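Local coordinates for maltose/maltodextrin-binding protein (Thermus thermophilus, PDB 2GH9) that binds maltotriose as a periplasmic solute-binding protein, probably handing the sugar to a membrane transporter for uptake, at residues K2-L14 with Q52-H64. Residues are numbered along the deposited sequence; the frame is centred on the assembly and turned at random.
Sequences KITVWTHFGGPEL and QGQAADLVVTVPH. With GLC (alpha-D-glucopyranose), chain B.
The Trp6 indole lies against Ala55 and Ala56: Ala56 CB sits over one face, 3.5 Å from the centroid of the five-membered ring and 9° off its normal, a CH-pi contact, while CH2 of the Trp6 six-membered ring reaches Ala55 CB. Were Trp6 an alanine, the Ala56 methyl would probably lose the ring it rests on and the loop at Ala55 its aromatic neighbour. The His8 ring works through its edge. ND1 shares a 2.8 Å hydrogen bond with O2 of the glucose, and NE2 gives a weak one to Thr61 O; Phe9 CD1 lies over one of its faces. With CG between the backbone N and the carbonyl carbon (chi1 53°), the imidazole spans sugar and strand. Over one Phe9 face lie Val60 O and Thr7 OG1; Thr61 OG1, bonded to Gln269, meets the edge. Thr7 OG1 donates to Val60 O (2.6 Å) and accepts from Phe9 N, closing an ST turn. The strands pair in parallel through Val5-Leu58 and Trp6-Val59, Trp6 N bonding Leu58 O and Val60 N bonding Trp6 O. Upstream, Asp57 OD2 takes the Thr4 N-H on its anti lone pair (2.9 Å), while OD1 is held by Ser277. Val5 CG1 meets Val60 CG2 at 3.6 Å, and Val5 CG2 meets Leu58 CD2. Strand 3-7 is thus flanked by 32-36 and 58-63 in the sheet of one lobe of the periplasmic binding-protein fold, the loop after it bringing His8 to the sugar; helix 39-49 packs on Trp6 and Val59, helix 280-290 on Val5 and Leu58.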
ATOM      1  N   LYS A   2      27.736  -4.729  13.289  1.00 36.53           N
ATOM      2  CA  LYS A   2      26.276  -4.999  13.374  1.00 36.31           C
ATOM      3  C   LYS A   2      25.470  -3.879  12.721  1.00 35.90           C
ATOM      4  O   LYS A   2      25.631  -2.708  13.067  1.00 36.43           O
ATOM      5  CB  LYS A   2      25.826  -5.157  14.831  1.00 36.77           C
ATOM      6  CG  LYS A   2      24.298  -5.396  15.000  1.00 37.56           C
ATOM      7  CD  LYS A   2      23.877  -5.545  16.473  1.00 38.59           C
ATOM      8  CE  LYS A   2      23.469  -6.980  16.850  1.00 40.79           C
ATOM      9  NZ  LYS A   2      22.880  -7.040  18.243  1.00 41.54           N
ATOM     10  N   ILE A   3      24.593  -4.233  11.792  1.00 34.61           N
ATOM     11  CA  ILE A   3      23.637  -3.253  11.261  1.00 33.73           C
ATOM     12  C   ILE A   3      22.234  -3.600  11.734  1.00 32.60           C
ATOM     13  O   ILE A   3      21.959  -4.752  12.031  1.00 32.91           O
ATOM     14  CB  ILE A   3      23.669  -3.159   9.730  1.00 33.83           C
ATOM     15  CG1 ILE A   3      23.540  -4.550   9.090  1.00 33.80           C
ATOM     16  CG2 ILE A   3      24.947  -2.431   9.275  1.00 35.17           C
ATOM     17  CD1 ILE A   3      23.185  -4.509   7.656  1.00 33.44           C
ATOM     18  N   THR A   4      21.358  -2.595  11.813  1.00 31.17           N
ATOM     19  CA  THR A   4      19.977  -2.820  12.230  1.00 30.18           C
ATOM     20  C   THR A   4      19.009  -2.474  11.103  1.00 28.65           C
ATOM     21  O   THR A   4      19.237  -1.544  10.322  1.00 27.66           O
ATOM     22  CB  THR A   4      19.622  -2.065  13.520  1.00 30.35           C
ATOM     23  OG1 THR A   4      19.589  -0.660  13.268  1.00 32.56           O
ATOM     24  CG2 THR A   4      20.662  -2.363  14.622  1.00 31.11           C
ATOM     25  N   VAL A   5      17.951  -3.282  11.019  1.00 27.19           N
ATOM     26  CA  VAL A   5      16.887  -3.142  10.023  1.00 25.99           C
ATOM     27  C   VAL A   5      15.575  -2.916  10.756  1.00 24.90           C
ATOM     28  O   VAL A   5      15.208  -3.716  11.585  1.00 23.94           O
ATOM     29  CB  VAL A   5      16.743  -4.420   9.163  1.00 26.03           C
ATOM     30  CG1 VAL A   5      15.625  -4.273   8.083  1.00 25.75           C
ATOM     31  CG2 VAL A   5      18.058  -4.754   8.518  1.00 23.92           C
ATOM     32  N   TRP A   6      14.896  -1.812  10.455  1.00 24.22           N
ATOM     33  CA  TRP A   6      13.492  -1.643  10.852  1.00 23.78           C
ATOM     34  C   TRP A   6      12.590  -2.231   9.791  1.00 22.93           C
ATOM     35  O   TRP A   6      12.802  -1.976   8.596  1.00 23.43           O
ATOM     36  CB  TRP A   6      13.158  -0.171  11.036  1.00 24.41           C
ATOM     37  CG  TRP A   6      13.693   0.398  12.293  1.00 24.88           C
ATOM     38  CD1 TRP A   6      14.276  -0.282  13.325  1.00 25.54           C
ATOM     39  CD2 TRP A   6      13.669   1.770  12.673  1.00 26.13           C
ATOM     40  NE1 TRP A   6      14.648   0.591  14.311  1.00 26.55           N
ATOM     41  CE2 TRP A   6      14.271   1.858  13.945  1.00 25.62           C
ATOM     42  CE3 TRP A   6      13.214   2.943  12.050  1.00 24.66           C
ATOM     43  CZ2 TRP A   6      14.417   3.072  14.620  1.00 26.10           C
ATOM     44  CZ3 TRP A   6      13.360   4.145  12.717  1.00 25.37           C
ATOM     45  CH2 TRP A   6      13.962   4.201  13.997  1.00 24.43           C
ATOM     46  N   THR A   7      11.604  -3.023  10.218  1.00 21.77           N
ATOM     47  CA  THR A   7      10.623  -3.591   9.283  1.00 20.71           C
ATOM     48  C   THR A   7       9.204  -3.610   9.851  1.00 19.61           C
ATOM     49  O   THR A   7       9.018  -3.779  11.051  1.00 20.34           O
ATOM     50  CB  THR A   7      11.011  -5.047   8.875  1.00 20.66           C
ATOM     51  OG1 THR A   7      10.147  -5.493   7.838  1.00 19.73           O
ATOM     52  CG2 THR A   7      10.934  -6.001  10.056  1.00 19.26           C
ATOM     53  N   HIS A   8       8.224  -3.468   8.966  1.00 19.08           N
ATOM     54  CA  HIS A   8       6.796  -3.606   9.305  1.00 19.45           C
ATOM     55  C   HIS A   8       6.246  -4.978   8.912  1.00 19.63           C
ATOM     56  O   HIS A   8       5.034  -5.249   9.018  1.00 18.85           O
ATOM     57  CB  HIS A   8       5.949  -2.504   8.661  1.00 18.68           C
ATOM     58  CG  HIS A   8       6.129  -2.351   7.176  1.00 19.21           C
ATOM     59  ND1 HIS A   8       5.340  -3.010   6.255  1.00 18.48           N
ATOM     60  CD2 HIS A   8       6.957  -1.553   6.455  1.00 20.07           C
ATOM     61  CE1 HIS A   8       5.704  -2.657   5.033  1.00 20.22           C
ATOM     62  NE2 HIS A   8       6.666  -1.753   5.127  1.00 20.32           N
ATOM     63  N   PHE A   9       7.141  -5.854   8.472  1.00 19.51           N
ATOM     64  CA  PHE A   9       6.748  -7.173   8.054  1.00 19.81           C
ATOM     65  C   PHE A   9       6.383  -8.039   9.267  1.00 20.67           C
ATOM     66  O   PHE A   9       6.946  -7.899  10.363  1.00 21.25           O
ATOM     67  CB  PHE A   9       7.880  -7.878   7.282  1.00 18.96           C
ATOM     68  CG  PHE A   9       8.275  -7.218   5.993  1.00 16.97           C
ATOM     69  CD1 PHE A   9       7.520  -6.202   5.421  1.00 18.47           C
ATOM     70  CD2 PHE A   9       9.426  -7.631   5.341  1.00 16.59           C
ATOM     71  CE1 PHE A   9       7.902  -5.615   4.244  1.00 18.45           C
ATOM     72  CE2 PHE A   9       9.815  -7.054   4.163  1.00 17.11           C
ATOM     73  CZ  PHE A   9       9.045  -6.054   3.600  1.00 19.91           C
ATOM     74  N   GLY A  10       5.439  -8.945   9.045  1.00 21.38           N
ATOM     75  CA  GLY A  10       5.141 -10.009   9.988  1.00 21.25           C
ATOM     76  C   GLY A  10       4.998 -11.302   9.244  1.00 22.20           C
ATOM     77  O   GLY A  10       5.161 -11.345   8.019  1.00 23.03           O
ATOM     78  N   GLY A  11       4.751 -12.370  10.001  1.00 22.50           N
ATOM     79  CA  GLY A  11       4.444 -13.655   9.442  1.00 23.28           C
ATOM     80  C   GLY A  11       5.533 -14.199   8.541  1.00 23.03           C
ATOM     81  O   GLY A  11       6.727 -14.015   8.820  1.00 23.37           O
ATOM     82  N   PRO A  12       5.124 -14.908   7.475  1.00 23.15           N
ATOM     83  CA  PRO A  12       6.052 -15.410   6.456  1.00 22.62           C
ATOM     84  C   PRO A  12       7.001 -14.357   5.861  1.00 22.81           C
ATOM     85  O   PRO A  12       8.178 -14.672   5.586  1.00 22.13           O
ATOM     86  CB  PRO A  12       5.122 -15.972   5.398  1.00 22.89           C
ATOM     87  CG  PRO A  12       3.932 -16.423   6.173  1.00 23.17           C
ATOM     88  CD  PRO A  12       3.737 -15.327   7.185  1.00 23.02           C
ATOM     89  N   GLU A  13       6.521 -13.123   5.668  1.00 22.31           N
ATOM     90  CA  GLU A  13       7.396 -12.074   5.121  1.00 22.12           C
ATOM     91  C   GLU A  13       8.536 -11.754   6.050  1.00 22.20           C
ATOM     92  O   GLU A  13       9.683 -11.607   5.597  1.00 21.96           O
ATOM     93  CB  GLU A  13       6.630 -10.789   4.818  1.00 22.15           C
ATOM     94  CG  GLU A  13       5.718 -10.865   3.611  1.00 20.72           C
ATOM     95  CD  GLU A  13       5.072  -9.518   3.296  1.00 21.54           C
ATOM     96  OE1 GLU A  13       5.083  -8.636   4.169  1.00 23.07           O
ATOM     97  OE2 GLU A  13       4.551  -9.326   2.172  1.00 22.19           O
ATOM     98  N   LEU A  14       8.212 -11.632   7.334  1.00 22.27           N
ATOM     99  CA  LEU A  14       9.195 -11.405   8.381  1.00 22.55           C
ATOM    100  C   LEU A  14      10.181 -12.568   8.466  1.00 23.24           C
ATOM    101  O   LEU A  14      11.378 -12.353   8.656  1.00 22.36           O
ATOM    102  CB  LEU A  14       8.515 -11.212   9.748  1.00 22.15           C
ATOM    103  CG  LEU A  14       9.430 -10.951  10.949  1.00 22.12           C
ATOM    104  CD1 LEU A  14      10.254  -9.667  10.749  1.00 21.32           C
ATOM    105  CD2 LEU A  14       8.614 -10.914  12.260  1.00 21.06           C
ATOM    106  N   GLN A  52      19.712  12.283  14.517  1.00 35.01           N
ATOM    107  CA  GLN A  52      20.185  12.194  15.900  1.00 35.28           C
ATOM    108  C   GLN A  52      20.995  10.930  16.207  1.00 34.95           C
ATOM    109  O   GLN A  52      21.369  10.718  17.341  1.00 35.35           O
ATOM    110  CB  GLN A  52      18.991  12.280  16.850  1.00 35.15           C
ATOM    111  CG  GLN A  52      18.367  13.669  16.881  1.00 37.27           C
ATOM    112  CD  GLN A  52      17.118  13.737  17.724  1.00 38.25           C
ATOM    113  OE1 GLN A  52      17.149  14.189  18.885  1.00 43.88           O
ATOM    114  NE2 GLN A  52      16.001  13.284  17.159  1.00 42.40           N
ATOM    115  N   GLY A  53      21.275  10.099  15.205  1.00 34.89           N
ATOM    116  CA  GLY A  53      21.952   8.817  15.426  1.00 34.51           C
ATOM    117  C   GLY A  53      21.083   7.710  16.021  1.00 34.14           C
ATOM    118  O   GLY A  53      21.610   6.689  16.497  1.00 34.76           O
ATOM    119  N   GLN A  54      19.762   7.892  15.977  1.00 33.60           N
ATOM    120  CA  GLN A  54      18.807   7.040  16.712  1.00 33.14           C
ATOM    121  C   GLN A  54      17.966   6.098  15.823  1.00 32.51           C
ATOM    122  O   GLN A  54      17.133   5.332  16.361  1.00 33.00           O
ATOM    123  CB  GLN A  54      17.829   7.897  17.515  1.00 33.04           C
ATOM    124  CG  GLN A  54      18.404   8.749  18.645  1.00 34.43           C
ATOM    125  CD  GLN A  54      17.422   9.824  19.073  1.00 34.10           C
ATOM    126  OE1 GLN A  54      16.549  10.202  18.303  1.00 39.38           O
ATOM    127  NE2 GLN A  54      17.548  10.313  20.295  1.00 35.84           N
ATOM    128  N   ALA A  55      18.147   6.151  14.497  1.00 31.16           N
ATOM    129  CA  ALA A  55      17.393   5.268  13.577  1.00 30.68           C
ATOM    130  C   ALA A  55      18.233   4.086  13.055  1.00 30.26           C
ATOM    131  O   ALA A  55      19.470   4.098  13.121  1.00 29.31           O
ATOM    132  CB  ALA A  55      16.806   6.064  12.411  1.00 30.81           C
ATOM    133  N   ALA A  56      17.539   3.070  12.537  1.00 28.95           N
ATOM    134  CA  ALA A  56      18.177   1.893  11.948  1.00 28.37           C
ATOM    135  C   ALA A  56      18.997   2.221  10.711  1.00 27.71           C
ATOM    136  O   ALA A  56      18.808   3.260  10.074  1.00 28.33           O
ATOM    137  CB  ALA A  56      17.116   0.830  11.576  1.00 27.88           C
ATOM    138  N   ASP A  57      19.894   1.300  10.364  1.00 26.90           N
ATOM    139  CA  ASP A  57      20.771   1.455   9.211  1.00 26.22           C
ATOM    140  C   ASP A  57      20.014   1.332   7.904  1.00 25.15           C
ATOM    141  O   ASP A  57      20.434   1.887   6.905  1.00 25.52           O
ATOM    142  CB  ASP A  57      21.898   0.414   9.274  1.00 26.59           C
ATOM    143  CG  ASP A  57      22.827   0.661  10.448  1.00 27.26           C
ATOM    144  OD1 ASP A  57      23.544   1.671  10.402  1.00 28.68           O
ATOM    145  OD2 ASP A  57      22.805  -0.101  11.426  1.00 28.38           O
ATOM    146  N   LEU A  58      18.917   0.577   7.908  1.00 24.18           N
ATOM    147  CA  LEU A  58      18.049   0.494   6.743  1.00 23.72           C
ATOM    148  C   LEU A  58      16.596   0.206   7.128  1.00 22.77           C
ATOM    149  O   LEU A  58      16.296  -0.183   8.260  1.00 22.61           O
ATOM    150  CB  LEU A  58      18.568  -0.515   5.690  1.00 24.58           C
ATOM    151  CG  LEU A  58      18.927  -1.975   5.954  1.00 25.09           C
ATOM    152  CD1 LEU A  58      19.103  -2.731   4.640  1.00 25.00           C
ATOM    153  CD2 LEU A  58      20.187  -2.066   6.783  1.00 27.94           C
ATOM    154  N   VAL A  59      15.688   0.486   6.192  1.00 21.91           N
ATOM    155  CA  VAL A  59      14.270   0.149   6.377  1.00 21.07           C
ATOM    156  C   VAL A  59      13.918  -0.762   5.231  1.00 20.05           C
ATOM    157  O   VAL A  59      14.118  -0.399   4.071  1.00 20.50           O
ATOM    158  CB  VAL A  59      13.322   1.366   6.374  1.00 20.99           C
ATOM    159  CG1 VAL A  59      11.886   0.925   6.779  1.00 19.75           C
ATOM    160  CG2 VAL A  59      13.799   2.442   7.321  1.00 19.90           C
ATOM    161  N   VAL A  60      13.480  -1.968   5.577  1.00 20.21           N
ATOM    162  CA  VAL A  60      12.968  -2.966   4.640  1.00 19.49           C
ATOM    163  C   VAL A  60      11.500  -3.244   5.009  1.00 20.11           C
ATOM    164  O   VAL A  60      11.236  -4.014   5.944  1.00 20.90           O
ATOM    165  CB  VAL A  60      13.765  -4.257   4.760  1.00 19.88           C
ATOM    166  CG1 VAL A  60      13.234  -5.298   3.783  1.00 17.65           C
ATOM    167  CG2 VAL A  60      15.273  -3.998   4.524  1.00 18.75           C
ATOM    168  N   THR A  61      10.512  -2.658   4.331  1.00 19.99           N
ATOM    169  CA  THR A  61      10.618  -1.685   3.252  1.00 19.74           C
ATOM    170  C   THR A  61       9.768  -0.458   3.606  1.00 19.79           C
ATOM    171  O   THR A  61       8.962  -0.488   4.549  1.00 19.72           O
ATOM    172  CB  THR A  61      10.064  -2.273   1.938  1.00 20.44           C
ATOM    173  OG1 THR A  61       8.827  -2.971   2.205  1.00 19.06           O
ATOM    174  CG2 THR A  61      11.105  -3.238   1.292  1.00 18.38           C
ATOM    175  N   VAL A  62       9.936   0.613   2.842  1.00 18.97           N
ATOM    176  CA  VAL A  62       9.046   1.762   2.928  1.00 19.19           C
ATOM    177  C   VAL A  62       8.210   1.876   1.660  1.00 19.26           C
ATOM    178  O   VAL A  62       8.678   1.530   0.580  1.00 18.87           O
ATOM    179  CB  VAL A  62       9.829   3.115   3.118  1.00 18.71           C
ATOM    180  CG1 VAL A  62      10.661   3.101   4.421  1.00 18.69           C
ATOM    181  CG2 VAL A  62      10.704   3.468   1.840  1.00 18.60           C
ATOM    182  N   PRO A  63       6.975   2.407   1.780  1.00 18.70           N
ATOM    183  CA  PRO A  63       6.175   2.706   0.598  1.00 19.22           C
ATOM    184  C   PRO A  63       6.706   3.974  -0.040  1.00 19.24           C
ATOM    185  O   PRO A  63       7.205   4.864   0.652  1.00 19.91           O
ATOM    186  CB  PRO A  63       4.765   2.935   1.168  1.00 18.95           C
ATOM    187  CG  PRO A  63       5.031   3.481   2.523  1.00 18.21           C
ATOM    188  CD  PRO A  63       6.284   2.795   3.016  1.00 19.22           C
ATOM    189  N   HIS A  64       6.615   4.049  -1.350  1.00 19.93           N
ATOM    190  CA  HIS A  64       7.187   5.170  -2.090  1.00 20.31           C
ATOM    191  C   HIS A  64       6.582   6.541  -1.834  1.00 20.66           C
ATOM    192  O   HIS A  64       7.219   7.549  -2.132  1.00 19.87           O
ATOM    193  CB  HIS A  64       7.184   4.874  -3.574  1.00 20.29           C
ATOM    194  CG  HIS A  64       5.862   5.078  -4.253  1.00 20.79           C
ATOM    195  ND1 HIS A  64       4.977   4.046  -4.485  1.00 18.74           N
ATOM    196  CD2 HIS A  64       5.308   6.185  -4.813  1.00 20.37           C
ATOM    197  CE1 HIS A  64       3.934   4.513  -5.156  1.00 22.24           C
ATOM    198  NE2 HIS A  64       4.104   5.810  -5.358  1.00 19.99           N
TER
HETATM  199  C1  GLC B   1       1.435  -4.016   7.402  1.00 20.95           C
HETATM  200  C2  GLC B   1       1.892  -4.278   5.968  1.00 18.57           C
HETATM  201  C3  GLC B   1       1.799  -2.998   5.161  1.00 16.80           C
HETATM  202  C4  GLC B   1       0.358  -2.466   5.212  1.00 16.49           C
HETATM  203  C5  GLC B   1      -0.091  -2.219   6.661  1.00 18.76           C
HETATM  204  C6  GLC B   1      -1.588  -1.857   6.732  1.00 19.24           C
HETATM  205  O1  GLC B   1       2.404  -3.183   8.035  1.00 25.38           O
HETATM  206  O2  GLC B   1       3.229  -4.824   5.947  1.00 17.50           O
HETATM  207  O3  GLC B   1       2.221  -3.193   3.801  1.00 17.32           O
HETATM  208  O4  GLC B   1       0.322  -1.191   4.595  1.00 17.46           O
HETATM  209  O5  GLC B   1       0.145  -3.394   7.434  1.00 19.78           O
HETATM  210  O6  GLC B   1      -2.030  -1.682   8.092  1.00 20.67           O